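PDB 5Z6P: B-agarase from Agarivorans gilvus, which hydrolyses agar polysaccharide as a beta-agarase of glycoside hydrolase family 50. Local coordinates for residues Ala98-Ala103 with Gly132-Phe137; Arg102-His107 with His200-Asn205; Asp519-Ile524 with Leu589-Phe594; Asp507-Trp512 with Arg619-Gly624. One frame throughout, in Å; residues are numbered along the deposited sequence.

Contact 1: residues Ala98-Ala103 with Gly132-Phe137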
loop_
_atom_site.group_PDB
_atom_site.type_symbol
_atom_site.label_atom_id
_atom_site.label_comp_id
_atom_site.label_asym_id
_atom_site.label_seq_id
_atom_site.Cartn_x
_atom_site.Cartn_y
_atom_site.Cartn_z
ATOM N N ALA A 98 -8.315 5.525 25.805
ATOM C CA ALA A 98 -7.348 6.603 25.696
ATOM C C ALA A 98 -6.129 6.392 26.592
ATOM O O ALA A 98 -6.178 5.656 27.572
ATOM C CB ALA A 98 -8.005 7.918 26.024
ATOM N N PHE A 99 -5.032 7.038 26.228
ATOM C CA PHE A 99 -3.841 7.072 27.063
ATOM C C PHE A 99 -2.956 8.219 26.613
ATOM O O PHE A 99 -3.122 8.755 25.521
ATOM C CB PHE A 99 -3.072 5.747 26.998
ATOM C CG PHE A 99 -2.622 5.367 25.615
ATOM C CD1 PHE A 99 -3.441 4.614 24.791
ATOM C CD2 PHE A 99 -1.380 5.751 25.144
ATOM C CE1 PHE A 99 -3.033 4.259 23.525
ATOM C CE2 PHE A 99 -0.967 5.392 23.882
ATOM C CZ PHE A 99 -1.802 4.658 23.071
ATOM N N ASP A 100 -2.010 8.596 27.453
ATOM C CA ASP A 100 -1.078 9.646 27.082
ATOM C C ASP A 100 0.249 9.011 26.747
ATOM O O ASP A 100 0.575 7.970 27.297
ATOM C CB ASP A 100 -0.928 10.669 28.206
ATOM C CG ASP A 100 -2.203 11.449 28.452
ATOM O OD1 ASP A 100 -3.087 11.443 27.569
ATOM O OD2 ASP A 100 -2.319 12.070 29.524
ATOM N N ALA A 101 1.004 9.633 25.850
ATOM C CA ALA A 101 2.291 9.096 25.446
ATOM C C ALA A 101 3.296 10.185 25.084
ATOM O O ALA A 101 2.936 11.182 24.469
ATOM C CB ALA A 101 2.109 8.152 24.275
ATOM N N ARG A 102 4.551 9.965 25.476
ATOM C CA ARG A 102 5.699 10.752 25.032
ATOM C C ARG A 102 6.722 9.832 24.395
ATOM O O ARG A 102 6.916 8.734 24.867
ATOM C CB ARG A 102 6.364 11.480 26.194
ATOM C CG ARG A 102 5.591 12.615 26.757
ATOM C CD ARG A 102 6.546 13.619 27.359
ATOM N NE ARG A 102 6.975 13.241 28.696
ATOM C CZ ARG A 102 8.215 13.372 29.153
ATOM N NH1 ARG A 102 9.174 13.848 28.375
ATOM N NH2 ARG A 102 8.495 13.015 30.390
ATOM N N ALA A 103 7.375 10.285 23.337
ATOM C CA ALA A 103 8.493 9.564 22.741
ATOM C C ALA A 103 9.778 10.310 23.059
ATOM O O ALA A 103 9.851 11.513 22.863
ATOM C CB ALA A 103 8.317 9.430 21.245
ATOM N N GLY A 132 8.868 15.381 21.845
ATOM C CA GLY A 132 8.421 16.645 22.410
ATOM C C GLY A 132 7.294 16.488 23.413
ATOM O O GLY A 132 7.277 15.544 24.195
ATOM N N LYS A 133 6.339 17.413 23.387
ATOM C CA LYS A 133 5.354 17.505 24.457
ATOM C C LYS A 133 4.488 16.245 24.548
ATOM O O LYS A 133 4.392 15.457 23.609
ATOM C CB LYS A 133 4.478 18.755 24.276
ATOM C CG LYS A 133 3.851 18.918 22.897
ATOM C CD LYS A 133 3.060 20.220 22.808
ATOM C CE LYS A 133 2.580 20.501 21.395
ATOM N NZ LYS A 133 1.722 19.407 20.859
ATOM N N GLN A 134 3.901 16.033 25.711
ATOM C CA GLN A 134 2.978 14.934 25.879
ATOM C C GLN A 134 1.764 15.107 24.951
ATOM O O GLN A 134 1.232 16.200 24.805
ATOM C CB GLN A 134 2.557 14.845 27.349
ATOM C CG GLN A 134 1.935 13.539 27.792
ATOM C CD GLN A 134 1.849 13.422 29.322
ATOM O OE1 GLN A 134 2.839 13.599 30.033
ATOM N NE2 GLN A 134 0.653 13.134 29.826
ATOM N N GLN A 135 1.392 14.020 24.284
ATOM C CA GLN A 135 0.133 13.895 23.543
ATOM C C GLN A 135 -0.925 13.074 24.261
ATOM O O GLN A 135 -0.581 12.081 24.863
ATOM C CB GLN A 135 0.382 13.197 22.210
ATOM C CG GLN A 135 0.999 13.895 20.955
ATOM C CD GLN A 135 2.497 13.666 20.803
ATOM O OE1 GLN A 135 3.250 14.572 21.111
ATOM N NE2 GLN A 135 2.909 12.398 20.673
ATOM N N SER A 136 -2.200 13.409 24.095
ATOM C CA SER A 136 -3.286 12.493 24.463
ATOM C C SER A 136 -3.806 11.782 23.225
ATOM O O SER A 136 -4.017 12.418 22.207
ATOM C CB SER A 136 -4.447 13.214 25.152
ATOM O OG SER A 136 -4.180 13.405 26.526
ATOM N N PHE A 137 -4.014 10.470 23.310
ATOM C CA PHE A 137 -4.479 9.692 22.170
ATOM C C PHE A 137 -5.808 9.023 22.477
ATOM O O PHE A 137 -6.011 8.519 23.564
ATOM C CB PHE A 137 -3.435 8.649 21.761
ATOM C CG PHE A 137 -2.142 9.248 21.299
ATOM C CD1 PHE A 137 -1.995 9.675 19.999
ATOM C CD2 PHE A 137 -1.087 9.420 22.177
ATOM C CE1 PHE A 137 -0.828 10.245 19.574
ATOM C CE2 PHE A 137 0.082 9.972 21.756
ATOM C CZ PHE A 137 0.214 10.392 20.446
HETATM O O HOH W 1 10.216 13.996 23.391
#

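Contact 2: residues Arg102-His107 with His200-Asn205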
loop_
_atom_site.group_PDB
_atom_site.type_symbol
_atom_site.label_atom_id
_atom_site.label_comp_id
_atom_site.label_asym_id
_atom_site.label_seq_id
_atom_site.Cartn_x
_atom_site.Cartn_y
_atom_site.Cartn_z
ATOM N N ARG A 102 4.551 9.965 25.476
ATOM C CA ARG A 102 5.699 10.752 25.032
ATOM C C ARG A 102 6.722 9.832 24.395
ATOM O O ARG A 102 6.916 8.734 24.867
ATOM C CB ARG A 102 6.364 11.480 26.194
ATOM C CG ARG A 102 5.591 12.615 26.757
ATOM C CD ARG A 102 6.546 13.619 27.359
ATOM N NE ARG A 102 6.975 13.241 28.696
ATOM C CZ ARG A 102 8.215 13.372 29.153
ATOM N NH1 ARG A 102 9.174 13.848 28.375
ATOM N NH2 ARG A 102 8.495 13.015 30.390
ATOM N N ALA A 103 7.375 10.285 23.337
ATOM C CA ALA A 103 8.493 9.564 22.741
ATOM C C ALA A 103 9.778 10.310 23.059
ATOM O O ALA A 103 9.851 11.513 22.863
ATOM C CB ALA A 103 8.317 9.430 21.245
ATOM N N LEU A 104 10.781 9.601 23.566
ATOM C CA LEU A 104 12.010 10.239 24.005
ATOM C C LEU A 104 13.114 10.095 22.978
ATOM O O LEU A 104 14.204 10.595 23.185
ATOM C CB LEU A 104 12.468 9.671 25.353
ATOM C CG LEU A 104 11.561 9.949 26.554
ATOM C CD1 LEU A 104 12.204 9.519 27.852
ATOM C CD2 LEU A 104 11.192 11.399 26.630
ATOM N N ASP A 105 12.833 9.422 21.864
ATOM C CA ASP A 105 13.788 9.357 20.758
ATOM C C ASP A 105 13.816 10.664 19.973
ATOM O O ASP A 105 12.959 11.509 20.160
ATOM C CB ASP A 105 13.435 8.207 19.820
ATOM C CG ASP A 105 13.197 6.920 20.561
ATOM O OD1 ASP A 105 14.185 6.241 20.869
ATOM O OD2 ASP A 105 12.028 6.592 20.843
ATOM N N GLU A 106 14.784 10.808 19.074
ATOM C CA GLU A 106 14.792 11.932 18.142
ATOM C C GLU A 106 13.716 11.756 17.053
ATOM O O GLU A 106 13.235 12.732 16.504
ATOM C CB GLU A 106 16.172 12.096 17.507
ATOM C CG GLU A 106 17.246 12.516 18.517
ATOM C CD GLU A 106 18.646 12.366 17.987
ATOM O OE1 GLU A 106 19.601 12.456 18.791
ATOM O OE2 GLU A 106 18.793 12.154 16.768
ATOM N N HIS A 107 13.345 10.504 16.780
ATOM C CA HIS A 107 12.331 10.146 15.775
ATOM C C HIS A 107 10.971 9.779 16.389
ATOM O O HIS A 107 10.883 9.436 17.565
ATOM C CB HIS A 107 12.834 8.970 14.941
ATOM C CG HIS A 107 13.228 7.785 15.774
ATOM N ND1 HIS A 107 14.521 7.569 16.203
ATOM C CD2 HIS A 107 12.490 6.778 16.296
ATOM C CE1 HIS A 107 14.562 6.471 16.934
ATOM N NE2 HIS A 107 13.344 5.974 17.007
ATOM N N HIS A 200 11.711 4.504 22.445
ATOM C CA HIS A 200 11.610 4.681 23.888
ATOM C C HIS A 200 10.401 5.546 24.230
ATOM O O HIS A 200 10.419 6.738 23.978
ATOM C CB HIS A 200 12.880 5.334 24.450
ATOM C CG HIS A 200 14.142 4.576 24.164
ATOM N ND1 HIS A 200 14.660 4.431 22.895
ATOM C CD2 HIS A 200 14.995 3.928 24.990
ATOM C CE1 HIS A 200 15.774 3.726 22.953
ATOM N NE2 HIS A 200 16.002 3.414 24.217
ATOM N N LEU A 201 9.363 4.960 24.816
ATOM C CA LEU A 201 8.156 5.718 25.112
ATOM C C LEU A 201 7.829 5.793 26.606
ATOM O O LEU A 201 8.242 4.951 27.402
ATOM C CB LEU A 201 6.949 5.117 24.377
ATOM C CG LEU A 201 7.032 4.923 22.864
ATOM C CD1 LEU A 201 5.842 4.160 22.371
ATOM C CD2 LEU A 201 7.094 6.247 22.157
ATOM N N LEU A 202 7.068 6.819 26.963
ATOM C CA LEU A 202 6.477 6.947 28.273
ATOM C C LEU A 202 4.959 6.889 28.115
ATOM O O LEU A 202 4.394 7.710 27.431
ATOM C CB LEU A 202 6.889 8.260 28.934
ATOM C CG LEU A 202 8.378 8.471 29.121
ATOM C CD1 LEU A 202 8.619 9.834 29.713
ATOM C CD2 LEU A 202 8.937 7.362 29.999
ATOM N N LEU A 203 4.327 5.912 28.750
ATOM C CA LEU A 203 2.897 5.699 28.672
ATOM C C LEU A 203 2.312 5.926 30.056
ATOM O O LEU A 203 2.878 5.503 31.037
ATOM C CB LEU A 203 2.589 4.282 28.193
ATOM C CG LEU A 203 3.177 3.791 26.872
ATOM C CD1 LEU A 203 2.770 2.345 26.579
ATOM C CD2 LEU A 203 2.804 4.712 25.695
ATOM N N SER A 204 1.177 6.606 30.131
ATOM C CA SER A 204 0.534 6.927 31.392
ATOM C C SER A 204 -0.959 7.186 31.115
ATOM O O SER A 204 -1.380 7.347 29.980
ATOM C CB SER A 204 1.228 8.150 32.051
ATOM O OG SER A 204 0.968 9.304 31.268
ATOM N N ASN A 205 -1.749 7.213 32.176
ATOM C CA ASN A 205 -3.084 7.761 32.124
ATOM C C ASN A 205 -4.043 7.024 31.201
ATOM O O ASN A 205 -4.907 7.625 30.571
ATOM C CB ASN A 205 -2.933 9.211 31.723
ATOM C CG ASN A 205 -2.173 10.060 32.754
ATOM O OD1 ASN A 205 -2.640 11.176 33.008
ATOM N ND2 ASN A 205 -1.284 9.441 33.562
#

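Contact 3: residues Asp519-Ile524 with Leu589-Phe594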
loop_
_atom_site.group_PDB
_atom_site.type_symbol
_atom_site.label_atom_id
_atom_site.label_comp_id
_atom_site.label_asym_id
_atom_site.label_seq_id
_atom_site.Cartn_x
_atom_site.Cartn_y
_atom_site.Cartn_z
ATOM N N ASP A 519 -5.906 -21.782 7.039
ATOM C CA ASP A 519 -7.017 -21.473 6.155
ATOM C C ASP A 519 -6.730 -20.247 5.306
ATOM O O ASP A 519 -7.197 -20.149 4.181
ATOM C CB ASP A 519 -8.313 -21.265 6.951
ATOM C CG ASP A 519 -8.968 -22.578 7.354
ATOM O OD1 ASP A 519 -9.764 -23.125 6.557
ATOM O OD2 ASP A 519 -8.691 -23.067 8.468
ATOM N N GLY A 520 -5.974 -19.305 5.854
ATOM C CA GLY A 520 -5.593 -18.127 5.098
ATOM C C GLY A 520 -4.501 -18.447 4.091
ATOM O O GLY A 520 -4.630 -18.191 2.909
ATOM N N HIS A 521 -3.425 -19.032 4.591
ATOM C CA HIS A 521 -2.257 -19.368 3.795
ATOM C C HIS A 521 -2.625 -20.243 2.582
ATOM O O HIS A 521 -2.301 -19.905 1.442
ATOM C CB HIS A 521 -1.231 -20.067 4.701
ATOM C CG HIS A 521 0.099 -20.327 4.062
ATOM N ND1 HIS A 521 1.246 -20.502 4.804
ATOM C CD2 HIS A 521 0.460 -20.485 2.766
ATOM C CE1 HIS A 521 2.262 -20.739 3.993
ATOM N NE2 HIS A 521 1.810 -20.734 2.751
ATOM N N TYR A 522 -3.309 -21.350 2.842
ATOM C CA TYR A 522 -3.629 -22.332 1.809
ATOM C C TYR A 522 -5.104 -22.282 1.397
ATOM O O TYR A 522 -5.622 -23.235 0.841
ATOM C CB TYR A 522 -3.245 -23.742 2.296
ATOM C CG TYR A 522 -1.776 -23.859 2.621
ATOM C CD1 TYR A 522 -0.837 -23.978 1.610
ATOM C CD2 TYR A 522 -1.319 -23.808 3.934
ATOM C CE1 TYR A 522 0.503 -24.043 1.887
ATOM C CE2 TYR A 522 0.041 -23.887 4.221
ATOM C CZ TYR A 522 0.935 -24.001 3.187
ATOM O OH TYR A 522 2.267 -24.091 3.427
ATOM N N GLY A 523 -5.766 -21.156 1.659
ATOM C CA GLY A 523 -7.149 -20.944 1.256
ATOM C C GLY A 523 -7.509 -21.326 -0.180
ATOM O O GLY A 523 -8.562 -21.904 -0.426
ATOM N N ILE A 524 -6.631 -21.016 -1.127
ATOM C CA ILE A 524 -6.878 -21.350 -2.525
ATOM C C ILE A 524 -6.871 -22.867 -2.734
ATOM O O ILE A 524 -7.672 -23.400 -3.486
ATOM C CB ILE A 524 -5.834 -20.679 -3.465
ATOM C CG1 ILE A 524 -6.015 -19.160 -3.488
ATOM C CG2 ILE A 524 -5.950 -21.216 -4.874
ATOM C CD1 ILE A 524 -4.807 -18.418 -4.072
ATOM N N LEU A 589 1.965 -28.226 -2.072
ATOM C CA LEU A 589 2.191 -28.716 -3.431
ATOM C C LEU A 589 1.155 -28.136 -4.407
ATOM O O LEU A 589 1.487 -27.698 -5.493
ATOM C CB LEU A 589 2.121 -30.245 -3.475
ATOM C CG LEU A 589 3.168 -31.064 -2.716
ATOM C CD1 LEU A 589 2.821 -32.546 -2.792
ATOM C CD2 LEU A 589 4.568 -30.805 -3.267
ATOM N N LEU A 590 -0.108 -28.176 -3.995
ATOM C CA LEU A 590 -1.214 -27.716 -4.824
ATOM C C LEU A 590 -1.093 -26.215 -5.109
ATOM O O LEU A 590 -1.209 -25.815 -6.245
ATOM C CB LEU A 590 -2.555 -28.030 -4.154
ATOM C CG LEU A 590 -2.848 -29.520 -3.913
ATOM C CD1 LEU A 590 -4.154 -29.725 -3.151
ATOM C CD2 LEU A 590 -2.875 -30.302 -5.218
ATOM N N LEU A 591 -0.841 -25.408 -4.074
ATOM C CA LEU A 591 -0.728 -23.955 -4.233
ATOM C C LEU A 591 0.419 -23.601 -5.188
ATOM O O LEU A 591 0.248 -22.818 -6.131
ATOM C CB LEU A 591 -0.527 -23.272 -2.869
ATOM C CG LEU A 591 -0.389 -21.759 -2.815
ATOM C CD1 LEU A 591 -1.608 -21.064 -3.393
ATOM C CD2 LEU A 591 -0.131 -21.299 -1.380
ATOM N N GLU A 592 1.575 -24.211 -4.965
ATOM C CA GLU A 592 2.713 -23.947 -5.827
ATOM C C GLU A 592 2.448 -24.380 -7.265
ATOM O O GLU A 592 2.814 -23.659 -8.178
ATOM C CB GLU A 592 3.989 -24.632 -5.309
ATOM C CG GLU A 592 5.147 -24.498 -6.286
ATOM C CD GLU A 592 6.503 -24.788 -5.681
ATOM O OE1 GLU A 592 6.567 -24.963 -4.464
ATOM O OE2 GLU A 592 7.502 -24.831 -6.423
ATOM N N ALA A 593 1.817 -25.536 -7.477
ATOM C CA ALA A 593 1.515 -25.964 -8.853
ATOM C C ALA A 593 0.555 -24.974 -9.540
ATOM O O ALA A 593 0.730 -24.622 -10.690
ATOM C CB ALA A 593 0.913 -27.383 -8.884
ATOM N N PHE A 594 -0.464 -24.550 -8.814
ATOM C CA PHE A 594 -1.400 -23.552 -9.327
ATOM C C PHE A 594 -0.678 -22.268 -9.755
ATOM O O PHE A 594 -0.783 -21.851 -10.900
ATOM C CB PHE A 594 -2.472 -23.238 -8.276
ATOM C CG PHE A 594 -3.233 -21.954 -8.540
ATOM C CD1 PHE A 594 -4.116 -21.859 -9.596
ATOM C CD2 PHE A 594 -3.080 -20.864 -7.701
ATOM C CE1 PHE A 594 -4.829 -20.686 -9.825
ATOM C CE2 PHE A 594 -3.770 -19.697 -7.923
ATOM C CZ PHE A 594 -4.639 -19.601 -8.996
#

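Contact 4: residues Asp507-Trp512 with Arg619-Gly624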
loop_
_atom_site.group_PDB
_atom_site.type_symbol
_atom_site.label_atom_id
_atom_site.label_comp_id
_atom_site.label_asym_id
_atom_site.label_seq_id
_atom_site.Cartn_x
_atom_site.Cartn_y
_atom_site.Cartn_z
ATOM N N ASP A 507 -0.426 -7.539 -13.626
ATOM C CA ASP A 507 -1.313 -7.675 -12.484
ATOM C C ASP A 507 -0.680 -7.062 -11.240
ATOM O O ASP A 507 0.407 -6.506 -11.313
ATOM C CB ASP A 507 -1.680 -9.153 -12.257
ATOM C CG ASP A 507 -2.583 -9.703 -13.363
ATOM O OD1 ASP A 507 -3.435 -8.952 -13.848
ATOM O OD2 ASP A 507 -2.423 -10.871 -13.752
ATOM N N ASN A 508 -1.357 -7.185 -10.107
ATOM C CA ASN A 508 -0.975 -6.462 -8.900
ATOM C C ASN A 508 -1.717 -6.992 -7.678
ATOM O O ASN A 508 -2.937 -7.125 -7.700
ATOM C CB ASN A 508 -1.249 -4.956 -9.081
ATOM C CG ASN A 508 -0.869 -4.123 -7.862
ATOM O OD1 ASN A 508 0.304 -3.934 -7.560
ATOM N ND2 ASN A 508 -1.868 -3.583 -7.186
ATOM N N GLU A 509 -0.950 -7.298 -6.631
ATOM C CA GLU A 509 -1.446 -7.697 -5.326
ATOM C C GLU A 509 -2.628 -8.679 -5.346
ATOM O O GLU A 509 -3.710 -8.383 -4.817
ATOM C CB GLU A 509 -1.824 -6.429 -4.520
ATOM C CG GLU A 509 -0.630 -5.507 -4.190
ATOM C CD GLU A 509 -0.957 -4.405 -3.165
ATOM O OE1 GLU A 509 -2.148 -4.172 -2.897
ATOM O OE2 GLU A 509 -0.018 -3.795 -2.620
ATOM N N LYS A 510 -2.436 -9.844 -5.957
ATOM C CA LYS A 510 -3.477 -10.869 -5.899
ATOM C C LYS A 510 -3.519 -11.510 -4.497
ATOM O O LYS A 510 -2.529 -11.482 -3.764
ATOM C CB LYS A 510 -3.257 -11.938 -6.983
ATOM C CG LYS A 510 -3.398 -11.420 -8.396
ATOM C CD LYS A 510 -3.368 -12.556 -9.426
ATOM C CE LYS A 510 -3.466 -12.019 -10.859
ATOM N NZ LYS A 510 -4.712 -11.213 -11.096
ATOM N N SER A 511 -4.664 -12.083 -4.131
ATOM C CA SER A 511 -4.810 -12.754 -2.838
ATOM C C SER A 511 -4.268 -14.194 -2.850
ATOM O O SER A 511 -5.040 -15.147 -2.799
ATOM C CB SER A 511 -6.283 -12.751 -2.412
ATOM O OG SER A 511 -6.742 -11.434 -2.166
ATOM N N TRP A 512 -2.945 -14.350 -2.906
ATOM C CA TRP A 512 -2.336 -15.680 -3.114
ATOM C C TRP A 512 -2.433 -16.564 -1.877
ATOM O O TRP A 512 -2.199 -17.774 -1.944
ATOM C CB TRP A 512 -0.861 -15.563 -3.505
ATOM C CG TRP A 512 -0.578 -14.954 -4.828
ATOM C CD1 TRP A 512 -0.120 -13.680 -5.078
ATOM C CD2 TRP A 512 -0.724 -15.586 -6.104
ATOM N NE1 TRP A 512 0.055 -13.501 -6.428
ATOM C CE2 TRP A 512 -0.322 -14.643 -7.079
ATOM C CE3 TRP A 512 -1.166 -16.854 -6.514
ATOM C CZ2 TRP A 512 -0.333 -14.944 -8.442
ATOM C CZ3 TRP A 512 -1.171 -17.146 -7.864
ATOM C CH2 TRP A 512 -0.755 -16.200 -8.811
ATOM N N ARG A 619 3.774 -8.242 -8.237
ATOM C CA ARG A 619 3.762 -7.293 -7.142
ATOM C C ARG A 619 3.047 -7.864 -5.921
ATOM O O ARG A 619 1.888 -7.517 -5.649
ATOM C CB ARG A 619 3.097 -5.974 -7.592
ATOM C CG ARG A 619 3.710 -5.415 -8.888
ATOM C CD ARG A 619 2.829 -4.363 -9.563
ATOM N NE ARG A 619 2.696 -3.170 -8.742
ATOM C CZ ARG A 619 3.631 -2.233 -8.658
ATOM N NH1 ARG A 619 4.756 -2.370 -9.358
ATOM N NH2 ARG A 619 3.441 -1.163 -7.887
ATOM N N PHE A 620 3.742 -8.752 -5.207
ATOM C CA PHE A 620 3.206 -9.407 -4.014
ATOM C C PHE A 620 2.921 -8.422 -2.868
ATOM O O PHE A 620 3.841 -7.770 -2.377
ATOM C CB PHE A 620 4.190 -10.469 -3.488
ATOM C CG PHE A 620 4.393 -11.652 -4.404
ATOM C CD1 PHE A 620 3.329 -12.486 -4.735
ATOM C CD2 PHE A 620 5.654 -11.961 -4.887
ATOM C CE1 PHE A 620 3.525 -13.604 -5.562
ATOM C CE2 PHE A 620 5.857 -13.078 -5.712
ATOM C CZ PHE A 620 4.786 -13.882 -6.045
ATOM N N ALA A 621 1.673 -8.340 -2.409
ATOM C CA ALA A 621 1.418 -7.645 -1.142
ATOM C C ALA A 621 1.867 -8.550 -0.008
ATOM O O ALA A 621 1.938 -9.768 -0.189
ATOM C CB ALA A 621 -0.044 -7.291 -0.993
ATOM N N ASP A 622 2.149 -7.972 1.161
ATOM C CA ASP A 622 2.636 -8.762 2.290
ATOM C C ASP A 622 1.559 -9.711 2.842
ATOM O O ASP A 622 1.892 -10.707 3.490
ATOM C CB ASP A 622 3.216 -7.855 3.400
ATOM C CG ASP A 622 2.178 -6.911 4.042
ATOM O OD1 ASP A 622 1.035 -6.825 3.587
ATOM O OD2 ASP A 622 2.537 -6.226 5.008
ATOM N N TRP A 623 0.286 -9.424 2.556
ATOM C CA TRP A 623 -0.818 -10.318 2.936
ATOM C C TRP A 623 -1.194 -11.270 1.789
ATOM O O TRP A 623 -2.103 -12.091 1.915
ATOM C CB TRP A 623 -2.053 -9.514 3.350
ATOM C CG TRP A 623 -2.345 -8.376 2.416
ATOM C CD1 TRP A 623 -2.068 -7.052 2.629
ATOM C CD2 TRP A 623 -2.939 -8.452 1.114
ATOM N NE1 TRP A 623 -2.453 -6.314 1.547
ATOM C CE2 TRP A 623 -2.997 -7.147 0.604
ATOM C CE3 TRP A 623 -3.426 -9.501 0.324
ATOM C CZ2 TRP A 623 -3.518 -6.859 -0.651
ATOM C CZ3 TRP A 623 -3.942 -9.215 -0.910
ATOM C CH2 TRP A 623 -3.995 -7.907 -1.385
ATOM N N GLY A 624 -0.509 -11.124 0.663
ATOM C CA GLY A 624 -0.774 -11.951 -0.492
ATOM C C GLY A 624 0.499 -12.589 -0.981
ATOM O O GLY A 624 0.845 -12.465 -2.146
HETATM O O HOH W 2 0.321 -10.348 -6.588
HETATM O O HOH W 3 -0.012 -10.438 -3.645
#

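Contact 1: residues Ala98-Ala103 with Gly132-Phe137
Two antiparallel strands of the CBM-like domain pair here: 95-103, through residues Ala-98 to Ala-103, and 135-140, which begins within Gly-132 to Phe-137. The chain between them passes through two further strands, so this is a long-range pairing inside an all-beta domain and not a hairpin. Phe-99 with Phe-137 and Ala-101 with Gln-135 are the hydrogen-bonded pairs; Asp-100 with Ser-136 between them is a non-hydrogen-bonded one. Phe-137 N reaches Phe-99 O at 2.9 Å, and Ala-101 N reaches Gln-135 O at 3.1 Å.

The two faces of the pair differ in chemistry. On one, Phe-99, Ala-101 and Phe-137 lie together, and Ile-127 and Ile-129 of strand 122-129 pack on the Phe-137 ring. On the other, Ser-136 OG donates to Asp-100 OD1 at a modelled 2.5 Å, short enough that the exact length is doubtful. Arg-207 joins this pair, bridging to Asp-100 and bonding to Ser-136, so the buried acid has a positive partner. Gln-134 swings CG opposite its own N (chi1 -162°) and runs out extended across Asp-100 at about a right angle, where NE2 makes a weak bond to OD2 at 3.2 Å. Arg-102 packs against its stem, CG 3.8 Å from Gln-134 CB. On the apolar face, Phe-137 CE2 comes to 3.7 Å from the methyl CB of Ala-101.

Contact 2: residues Arg102-His107 with His200-Asn205
Asp-105 and His-200 cross at about a right angle, and the carboxylate takes hold of the histidine at two places. Asp-105 OD2 accepts the backbone N of His-200 through its syn lone pair at 2.7 Å, almost straight at 175°. The other oxygen, OD1, takes the ring's ND1-H at 2.8 Å, with the carboxylate and ring planes turned 57° apart. The two bonds should fix the rotation of the carboxylate, and the ND1 bond that of the ring.

Arg-102 and Leu-202 behave differently: they lie side by side and point the same way, with Leu-202 CD1 over one face of the guanidinium, 3.3 Å from NH2. Leu-104 CD1 meets the same methyl obliquely. On the other side of the strands, Leu-201 CD2 packs on Ala-103 CB at 3.5 Å. Leu-104 N still bonds to His-200 O beyond the last bridged pair. This is the end of an antiparallel pair, strands 95-103 and 199-210 of the CBM-like domain, where a side-chain carboxylate takes over from backbone carbonyls.

Contact 3: residues Asp519-Ile524 with Leu589-Phe594
The Glu-628 carboxylate, beside Leu-591, is gripped from two neighbouring residues of the other segment: OE1 by His-521 NE2 and OE2 by Tyr-522 OH. Between the segments themselves no hydrogen bond forms; the contact is apolar packing between the junction of two short helices and the long helix 581-609. Leu-591 lies at the middle of it. Its CG stands opposite the backbone N (chi1 -180°), which sends the two methyls out towards the other segment. CD2 sits 3.8 Å from the backbone O of His-521 and 4.1 Å from Tyr-522 CD1, and it lies at the edge of the His-521 ring. The other methyl, CD1, faces Ile-524 CD1 at 4.2 Å. Ile-524 in turn places CG2 4.0 Å from Phe-594 CD2, the two side chains crossing at about a right angle.

The His-521 and Tyr-522 rings lie face over face, Tyr-522 CZ 3.4 Å above the His-521 plane and over its centre. Their shared hold on Glu-628 should keep the two rings in place beside Leu-591. Helix 627-634, which carries Glu-628, thus flanks Leu-591, while Thr-538 of helix 537-550 touches Phe-594.

Contact 4: residues Asp507-Trp512 with Arg619-Gly624
Two irregular loops run alongside each other, joined by one backbone bond from Glu-509 N to Arg-619 O at 3.0 Å, and the second closes with a type I turn from Ala-621 to Gly-624. Asn-508 OD1 takes the NE-H of Arg-619 at 2.8 Å, in the guanidinium plane but tilted from the Asn-508 carbonyl plane; the arginine bends at chi3 to bring NE there, and its NH2 goes on to a salt bridge with Glu-668. Glu-509 lays CG 3.7 Å from Ala-621 CB, and its OE2 bonds to Asn-643. Trp-623 CG sits between N and the carbonyl carbon (chi1 45°), a turn that brings the six-membered ring toward the first loop, CH2 3.5 Å from Glu-509 O. That ring stands nearly perpendicular to the Glu-509 carboxylate, at 79°.

Farther along, Phe-620 points its edge at the face of the Trp-512 five-membered ring, centroids 5.3 Å apart and planes at 66°. The edge of that indole meets Gly-624 O, 3.3 Å from CD1. One water accepts from both Lys-510 N, at 2.9 Å, and Trp-512 NE1; a second accepts from Ala-621 N and lies within donating distance of Lys-510 O and Gly-624 O.

Asn-508 and Glu-509 follow strand 501-506, recalling the Asn-Glu pair of clan GH-A barrels. The bond to Arg-619 probably polarises the Asn-508 carbonyl and fixes its amide, beside a Glu-509 carboxylate positioned by Asn-643.

Overall arrangement
Contacts 1 and 2 belong to the CBM-like domain and share strand 95-103, which has strand 135-140 on one side and strand 199-210 on the other; their centres are 7 Å apart and Asp-100 N bonds to Ser-204 O between them. Contacts 3 and 4 lie much later in the chain, in the beta-galactosidase family region, with centres 14 Å apart. Contact 3 is nested in the loop that contact 4 closes, and Trp-512 touches Ile-524, Leu-591 and Phe-594. The two groups do not touch: contacts 2 and 4 have centres about 35 Å apart. This is consistent with a CBM-like part and a hydrolase-family part packed separately along the chain.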